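Succinoglycan biosynthesis protein (Bacillus cereus ATCC 14579, PDB 2QGM) is named for succinoglycan biosynthesis but belongs to the erythromycin esterase-like family, so it is probably a hydrolase of as yet undefined substrate. Local coordinates at residues K43-Q48 with G395-W400. Numbering follows the deposited sequence.
Sequences KSIQSQ and GQAEKW
Ile45 lays its CD1 methyl over one face of the Trp400 indole, 3.6 Å from the centroid of the six-membered ring and only 16° off the ring normal, a CH-pi contact. With CG1 anti to the carbonyl carbon and the chain extended beyond it, the ethyl branch presents its terminal methyl tip-first to the ring face, the two side chains crossing at about a right angle. The indole, in turn, has its CG anti to the backbone N, which carries the benzo ring across to the methyl. Closer to the backbones, Ile45 CG1 rests on Ala397 CB at 3.8 Å. Ile45 and Ala397 have the closest CA atoms across the two segments, 5.1 Å apart, and the short helix axes approach to 7.6 Å.

One residue earlier, Ser44 adds the polar half of the contact. Its OG, anti to the backbone N, reaches across to accept a hydrogen bond from Ala397 N at 3.0 Å, with an N-H...OG angle of 154°. Ala397 lies in the first turn of its helix, where amide N-H groups lack the usual carbonyl from the preceding turn, so a hydroxyl from another helix satisfies this one. The amide end of Gln48, its chain extended, also reaches the Ala397 methyl, and its side chain touches Leu393 and Lys394 in the loop before the helix.

Beyond the pair, helix 374-380 packs against the same apolar group: Thr377 touches both Ile45 and Trp400, and Phe374 meets the indole edge-to-face. The result is a steep helix-helix crossing at -104°, centred on an alanine, by which the first helix of the model, 37-48, packs against the start of helix 395-402, the helix that follows sheet strand 385-389 in this mixed alpha/beta fold.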
loop_
_atom_site.group_PDB
_atom_site.type_symbol
_atom_site.label_atom_id
_atom_site.label_comp_id
_atom_site.label_asym_id
_atom_site.label_seq_id
_atom_site.Cartn_x
_atom_site.Cartn_y
_atom_site.Cartn_z
ATOM N N LYS A 43 -11.884 -27.958 -8.520
ATOM C CA LYS A 43 -12.921 -27.862 -9.533
ATOM C C LYS A 43 -13.921 -26.760 -9.178
ATOM O O LYS A 43 -14.418 -26.054 -10.054
ATOM C CB LYS A 43 -13.653 -29.203 -9.668
ATOM C CG LYS A 43 -14.301 -29.415 -11.021
ATOM C CD LYS A 43 -13.248 -29.476 -12.123
ATOM C CE LYS A 43 -13.862 -29.345 -13.514
ATOM N NZ LYS A 43 -14.832 -30.433 -13.841
ATOM N N SER A 44 -14.199 -26.616 -7.887
ATOM C CA SER A 44 -15.144 -25.622 -7.394
ATOM C C SER A 44 -14.603 -24.202 -7.576
ATOM O O SER A 44 -15.345 -23.287 -7.930
ATOM C CB SER A 44 -15.444 -25.885 -5.910
ATOM O OG SER A 44 -16.517 -25.086 -5.435
ATOM N N ILE A 45 -13.306 -24.029 -7.340
ATOM C CA ILE A 45 -12.673 -22.721 -7.483
ATOM C C ILE A 45 -12.607 -22.360 -8.963
ATOM O O ILE A 45 -12.948 -21.250 -9.363
ATOM C CB ILE A 45 -11.240 -22.731 -6.910
ATOM C CG1 ILE A 45 -11.265 -23.201 -5.450
ATOM C CG2 ILE A 45 -10.631 -21.331 -7.010
ATOM C CD1 ILE A 45 -9.888 -23.479 -4.857
ATOM N N GLN A 46 -12.157 -23.312 -9.772
ATOM C CA GLN A 46 -12.049 -23.122 -11.217
ATOM C C GLN A 46 -13.375 -22.650 -11.818
ATOM O O GLN A 46 -13.410 -21.732 -12.640
ATOM C CB GLN A 46 -11.646 -24.443 -11.868
ATOM C CG GLN A 46 -11.641 -24.448 -13.388
ATOM C CD GLN A 46 -11.615 -25.867 -13.938
ATOM O OE1 GLN A 46 -11.020 -26.756 -13.332
ATOM N NE2 GLN A 46 -12.249 -26.084 -15.083
ATOM N N SER A 47 -14.463 -23.291 -11.403
ATOM C CA SER A 47 -15.790 -22.966 -11.905
ATOM C C SER A 47 -16.282 -21.584 -11.488
ATOM O O SER A 47 -17.091 -20.964 -12.174
ATOM C CB SER A 47 -16.795 -24.023 -11.435
ATOM O OG SER A 47 -18.111 -23.690 -11.846
ATOM N N GLN A 48 -15.784 -21.095 -10.362
ATOM C CA GLN A 48 -16.213 -19.796 -9.865
ATOM C C GLN A 48 -15.210 -18.671 -10.089
ATOM O O GLN A 48 -15.490 -17.514 -9.770
ATOM C CB GLN A 48 -16.560 -19.933 -8.382
ATOM C CG GLN A 48 -17.721 -20.898 -8.145
ATOM C CD GLN A 48 -18.009 -21.141 -6.681
ATOM O OE1 GLN A 48 -17.543 -22.124 -6.093
ATOM N NE2 GLN A 48 -18.780 -20.248 -6.080
ATOM N N GLY A 395 -20.365 -23.867 -2.484
ATOM C CA GLY A 395 -19.780 -25.189 -2.614
ATOM C C GLY A 395 -18.497 -25.407 -1.833
ATOM O O GLY A 395 -18.291 -24.828 -0.761
ATOM N N GLN A 396 -17.621 -26.242 -2.382
ATOM C CA GLN A 396 -16.359 -26.569 -1.731
ATOM C C GLN A 396 -15.389 -25.393 -1.688
ATOM O O GLN A 396 -14.631 -25.249 -0.729
ATOM C CB GLN A 396 -15.715 -27.762 -2.439
ATOM C CG GLN A 396 -16.667 -28.943 -2.608
ATOM C CD GLN A 396 -16.526 -29.994 -1.525
ATOM O OE1 GLN A 396 -16.310 -29.681 -0.352
ATOM N NE2 GLN A 396 -16.664 -31.256 -1.914
ATOM N N ALA A 397 -15.412 -24.553 -2.719
ATOM C CA ALA A 397 -14.521 -23.396 -2.761
ATOM C C ALA A 397 -14.806 -22.479 -1.580
ATOM O O ALA A 397 -13.893 -21.889 -1.000
ATOM C CB ALA A 397 -14.707 -22.635 -4.071
ATOM N N GLU A 398 -16.082 -22.362 -1.232
ATOM C CA GLU A 398 -16.506 -21.518 -0.125
ATOM C C GLU A 398 -16.000 -22.043 1.209
ATOM O O GLU A 398 -15.505 -21.284 2.038
ATOM C CB GLU A 398 -18.031 -21.424 -0.092
ATOM C CG GLU A 398 -18.601 -20.988 1.246
ATOM C CD GLU A 398 -20.105 -20.829 1.209
ATOM O OE1 GLU A 398 -20.776 -21.685 0.598
ATOM O OE2 GLU A 398 -20.614 -19.857 1.796
ATOM N N LYS A 399 -16.143 -23.346 1.416
ATOM C CA LYS A 399 -15.698 -23.966 2.655
ATOM C C LYS A 399 -14.181 -23.820 2.743
ATOM O O LYS A 399 -13.614 -23.644 3.824
ATOM C CB LYS A 399 -16.096 -25.445 2.648
ATOM C CG LYS A 399 -16.078 -26.122 4.003
ATOM C CD LYS A 399 -16.564 -27.562 3.877
ATOM C CE LYS A 399 -16.579 -28.257 5.225
ATOM N NZ LYS A 399 -15.225 -28.254 5.844
ATOM N N TRP A 400 -13.541 -23.869 1.581
ATOM C CA TRP A 400 -12.093 -23.760 1.474
ATOM C C TRP A 400 -11.528 -22.407 1.919
ATOM O O TRP A 400 -10.610 -22.362 2.739
ATOM C CB TRP A 400 -11.674 -24.057 0.033
ATOM C CG TRP A 400 -10.213 -23.872 -0.263
ATOM C CD1 TRP A 400 -9.178 -24.650 0.172
ATOM C CD2 TRP A 400 -9.633 -22.854 -1.085
ATOM N NE1 TRP A 400 -7.988 -24.179 -0.331
ATOM C CE2 TRP A 400 -8.242 -23.075 -1.107
ATOM C CE3 TRP A 400 -10.157 -21.773 -1.809
ATOM C CZ2 TRP A 400 -7.363 -22.253 -1.824
ATOM C CZ3 TRP A 400 -9.278 -20.957 -2.524
ATOM C CH2 TRP A 400 -7.902 -21.203 -2.522
#